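Local atomic coordinates of extracellular matrix-binding protein ebh (Staphylococcus aureus subsp. aureus, PDB entry 4KJM), a protein that probably binds extracellular matrix as a staphylococcal adhesin. Residues 8-13 against 60-65; 84-89 against 106-111. All coordinates share one frame; numbering follows the deposited sequence.

Interactions 1 and 2 are two small apolar contacts between helices, one in each module of the chain. Residues 8-13 and 60-65 join helices 2-11 and 55-71 of the FIVAR domain. Residues 84-89 and 106-111 join helices 74-90 and 97-108 of the GA module. The contacts share no helix, although 55-71 and 74-90 are consecutive, and their centres are 35 Å apart on opposite sides of the chain's centre. Both are partly buried, and both depend on alanine methyl groups. Interaction 1 is purely aliphatic; a zinc ion is bound nearby, by Asp13 of segment 8-13. Interaction 2 adds an asparagine at its edge. Both regions also touch the second subunit.

Interaction 1: 8-13 against 60-65; sequences QTAIND and QALNNV. With ZN (zinc ion), chain E.
The backbones of Ala10 and Val65 come together at 7.0 Å between their CA atoms, which brings helix 2-11 against the middle of helix 55-71. Ala10 carries its own side of the contact. Its methyl group points at the other helix, and Ala10 CB lies 3.8 Å from CG1 of Val65. That branch of Val65 stands anti to the backbone N (chi1 179°), and this turns it to Ala10. Leu62, one turn earlier on the same helix, adds a looser touch. Leu62 CD1 is 4.3 Å from Ala10 CB. The alanine methyl is thus met by one branch each of a valine and a leucine. Only aliphatic carbons make the contact.

Asp13, in the turn that follows, takes no part in this packing. Asp13 OD1 binds a zinc ion, at 1.9 Å from the metal. Water and one further atom from elsewhere in the structure also bind the zinc, though the water positions are doubtful. The other carboxylate oxygen, OD2, forms a salt bridge with Lys69. Lys69 belongs to helix 55-71, so this charge pair links the same two parts of the FIVAR domain.

Helix 28-44 packs against both partners: Ile11 touches Ala41 and Glu42, and Val65 touches Ala37. Leu62 also rests on Thr3, Asn6 and Leu7 of helix 2-11. Thr9 is hydrogen-bonded to Asn79 and Lys82 of the second subunit, so helix 2-11 is shared between this three-helix packing and the dimer interface.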
# COMPACT_ATOMS: atom_id res chain seq x y z
N GLN A 8 15.07 1.50 5.91
CA GLN A 8 14.42 0.56 6.83
C GLN A 8 12.93 0.66 6.76
O GLN A 8 12.26 -0.35 6.77
CB GLN A 8 14.94 0.85 8.25
CG GLN A 8 16.36 0.41 8.40
CD GLN A 8 16.42 -0.78 9.29
OE1 GLN A 8 17.07 -0.73 10.38
NE2 GLN A 8 15.63 -1.80 8.93
N THR A 9 12.41 1.90 6.72
CA THR A 9 10.97 2.13 6.58
C THR A 9 10.42 1.34 5.30
O THR A 9 9.47 0.51 5.37
CB THR A 9 10.68 3.65 6.62
OG1 THR A 9 11.05 4.20 7.91
CG2 THR A 9 9.24 3.94 6.40
N ALA A 10 11.14 1.44 4.17
CA ALA A 10 10.81 0.57 3.02
C ALA A 10 11.02 -0.97 3.20
O ALA A 10 10.16 -1.77 2.80
CB ALA A 10 11.55 1.13 1.81
N ILE A 11 12.10 -1.48 3.77
CA ILE A 11 12.26 -2.94 3.78
C ILE A 11 11.22 -3.60 4.76
O ILE A 11 10.74 -4.69 4.54
CB ILE A 11 13.71 -3.50 3.92
CG1 ILE A 11 14.11 -3.74 5.32
CG2 ILE A 11 14.76 -2.63 3.27
CD1 ILE A 11 14.01 -5.19 5.72
N ASN A 12 10.91 -2.91 5.84
CA ASN A 12 10.05 -3.44 6.90
C ASN A 12 8.59 -3.50 6.43
O ASN A 12 7.72 -4.04 7.09
CB ASN A 12 10.17 -2.57 8.14
CG ASN A 12 11.42 -2.83 8.95
OD1 ASN A 12 12.12 -3.82 8.76
ND2 ASN A 12 11.71 -1.93 9.87
N ASP A 13 8.33 -2.94 5.27
CA ASP A 13 6.99 -3.00 4.71
C ASP A 13 6.76 -4.12 3.70
O ASP A 13 5.70 -4.30 3.18
CB ASP A 13 6.65 -1.70 4.06
CG ASP A 13 5.21 -1.59 3.78
OD1 ASP A 13 4.48 -2.06 4.64
OD2 ASP A 13 4.85 -1.07 2.75
N GLN A 60 20.49 5.01 -3.63
CA GLN A 60 20.11 4.25 -4.84
C GLN A 60 19.24 3.03 -4.42
O GLN A 60 18.22 2.73 -5.05
CB GLN A 60 21.34 3.84 -5.66
CG GLN A 60 21.73 4.93 -6.76
CD GLN A 60 23.21 5.01 -7.11
OE1 GLN A 60 23.73 6.03 -7.67
NE2 GLN A 60 23.94 3.93 -6.80
N ALA A 61 19.60 2.36 -3.34
CA ALA A 61 18.78 1.22 -2.86
C ALA A 61 17.36 1.65 -2.52
O ALA A 61 16.39 0.94 -2.81
CB ALA A 61 19.43 0.60 -1.67
N LEU A 62 17.24 2.80 -1.86
CA LEU A 62 15.95 3.35 -1.46
C LEU A 62 15.09 3.71 -2.66
O LEU A 62 13.92 3.32 -2.72
CB LEU A 62 16.16 4.55 -0.58
CG LEU A 62 14.97 5.37 -0.13
CD1 LEU A 62 13.90 4.53 0.50
CD2 LEU A 62 15.50 6.41 0.87
N ASN A 63 15.68 4.41 -3.62
CA ASN A 63 15.06 4.79 -4.83
C ASN A 63 14.57 3.55 -5.56
O ASN A 63 13.47 3.52 -6.04
CB ASN A 63 16.11 5.49 -5.68
CG ASN A 63 15.55 6.15 -6.89
OD1 ASN A 63 14.55 6.87 -6.81
ND2 ASN A 63 16.27 6.05 -8.02
N ASN A 64 15.39 2.51 -5.62
CA ASN A 64 15.04 1.30 -6.34
C ASN A 64 13.87 0.56 -5.71
O ASN A 64 13.00 0.07 -6.39
CB ASN A 64 16.25 0.37 -6.43
CG ASN A 64 17.30 0.91 -7.39
OD1 ASN A 64 17.02 1.81 -8.17
ND2 ASN A 64 18.50 0.35 -7.36
N VAL A 65 13.80 0.54 -4.40
CA VAL A 65 12.63 0.00 -3.75
C VAL A 65 11.39 0.87 -4.01
O VAL A 65 10.34 0.32 -4.33
CB VAL A 65 12.76 -0.09 -2.18
CG1 VAL A 65 11.46 -0.65 -1.57
CG2 VAL A 65 13.89 -1.03 -1.80
ZN ZN E . 2.60 -1.81 4.85
O HOH W 1 2.07 -1.80 3.14
O HOH W 2 2.01 -2.51 7.06
O HOH W 3 1.23 -2.86 3.79

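Interaction 2: 84-89 against 106-111; sequences AAITAI and QANGAQ
The GA module is a small bundle of three helices, here 74-90, 97-108 and 113-127. This contact joins the first two of them, near the C-terminal part of helix 97-108. The backbones are nearest at Ala85 and Ala107, with 6.3 Å between their CA atoms. The two alanine side chains point across at each other, and their CB atoms meet at 3.8 Å. Small residues on both helices allow this close approach.

Ile86 adds the longer reach. Its side chain does not set out straight at the other helix, but CG1 lies beside the backbone N (chi1 -66°), and the chain bends again at chi2 (-63°). This brings Ile86 CD1 to 3.9 Å from Ala107 CB. The methyl of Ala107 is therefore touched by both Ala85 and the end of Ile86. CD1 of Ile86 also lies 4.0 Å from OD1 of Asn108. The two side chains cross at about a right angle, and the amide oxygen rests against the isoleucine tip as a van der Waals neighbour.

Around the contact, Ile89 packs on Leu103 and Lys104 of helix 97-108 and on Ala123 of helix 113-127. Lys82 NZ is hydrogen-bonded to the carbonyl O of Asn108, a polar tie between the same two helices. Asn108 also packs on Gly5 of the second subunit.

The chemistry changes across the contact. Ala85 and Ala107 are buried and meet only through methyl groups, whereas Ile86 and Asn108 are partly exposed and set carbon beside a polar amide. Between the two segments the contact is mainly a close apolar fit. The Lys82 to Asn108 bond adds polar support beside it.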
# COMPACT_ATOMS: atom_id res chain seq x y z
N ALA A 84 -12.61 -6.26 -19.30
CA ALA A 84 -12.60 -7.30 -20.34
C ALA A 84 -13.75 -8.30 -20.16
O ALA A 84 -14.36 -8.76 -21.16
CB ALA A 84 -11.25 -8.00 -20.41
N ALA A 85 -14.02 -8.73 -18.93
CA ALA A 85 -15.10 -9.67 -18.66
C ALA A 85 -16.44 -9.03 -19.02
O ALA A 85 -17.30 -9.66 -19.65
CB ALA A 85 -15.09 -10.12 -17.19
N ILE A 86 -16.60 -7.78 -18.62
CA ILE A 86 -17.87 -7.03 -18.87
C ILE A 86 -18.15 -6.89 -20.36
O ILE A 86 -19.26 -7.11 -20.86
CB ILE A 86 -17.79 -5.63 -18.24
CG1 ILE A 86 -17.73 -5.76 -16.70
CG2 ILE A 86 -18.95 -4.75 -18.69
CD1 ILE A 86 -18.93 -6.38 -16.06
N THR A 87 -17.11 -6.51 -21.08
CA THR A 87 -17.19 -6.36 -22.51
C THR A 87 -17.60 -7.68 -23.13
O THR A 87 -18.50 -7.72 -23.97
CB THR A 87 -15.85 -5.90 -23.09
OG1 THR A 87 -15.59 -4.60 -22.59
CG2 THR A 87 -15.89 -5.83 -24.59
N ALA A 88 -16.96 -8.78 -22.73
CA ALA A 88 -17.38 -10.10 -23.24
C ALA A 88 -18.85 -10.43 -22.93
O ALA A 88 -19.61 -11.01 -23.77
CB ALA A 88 -16.46 -11.19 -22.70
N ILE A 89 -19.25 -10.13 -21.71
CA ILE A 89 -20.60 -10.43 -21.29
C ILE A 89 -21.54 -9.60 -22.16
O ILE A 89 -22.54 -10.10 -22.67
CB ILE A 89 -20.79 -10.12 -19.81
CG1 ILE A 89 -20.01 -11.15 -18.95
CG2 ILE A 89 -22.26 -10.12 -19.43
CD1 ILE A 89 -19.65 -10.59 -17.59
N GLN A 106 -20.61 -10.85 -10.79
CA GLN A 106 -19.39 -11.63 -10.51
C GLN A 106 -18.13 -10.92 -10.95
O GLN A 106 -17.19 -10.85 -10.18
CB GLN A 106 -19.45 -12.99 -11.19
CG GLN A 106 -20.55 -13.86 -10.63
CD GLN A 106 -20.66 -15.17 -11.43
OE1 GLN A 106 -19.66 -15.68 -11.86
NE2 GLN A 106 -21.83 -15.70 -11.57
N ALA A 107 -18.12 -10.32 -12.16
CA ALA A 107 -16.94 -9.63 -12.65
C ALA A 107 -16.66 -8.41 -11.78
O ALA A 107 -15.56 -8.19 -11.37
CB ALA A 107 -17.15 -9.23 -14.09
N ASN A 108 -17.67 -7.62 -11.49
CA ASN A 108 -17.44 -6.40 -10.73
C ASN A 108 -16.98 -6.61 -9.30
O ASN A 108 -16.34 -5.72 -8.71
CB ASN A 108 -18.69 -5.56 -10.76
CG ASN A 108 -18.82 -4.81 -12.07
OD1 ASN A 108 -17.84 -4.51 -12.72
ND2 ASN A 108 -20.02 -4.46 -12.40
N GLY A 109 -17.38 -7.76 -8.77
CA GLY A 109 -17.03 -8.20 -7.43
C GLY A 109 -15.74 -8.97 -7.35
O GLY A 109 -15.33 -9.29 -6.24
N ALA A 110 -15.07 -9.21 -8.49
CA ALA A 110 -13.86 -10.06 -8.52
C ALA A 110 -12.80 -9.39 -7.65
O ALA A 110 -12.54 -8.17 -7.77
CB ALA A 110 -13.32 -10.22 -9.92
N GLN A 111 -12.25 -10.16 -6.72
CA GLN A 111 -11.21 -9.63 -5.84
C GLN A 111 -9.78 -9.84 -6.36
O GLN A 111 -8.79 -9.31 -5.79
CB GLN A 111 -11.38 -10.29 -4.43
CG GLN A 111 -12.79 -10.24 -3.89
CD GLN A 111 -13.66 -11.47 -4.24
OE1 GLN A 111 -13.45 -12.17 -5.26
NE2 GLN A 111 -14.69 -11.73 -3.37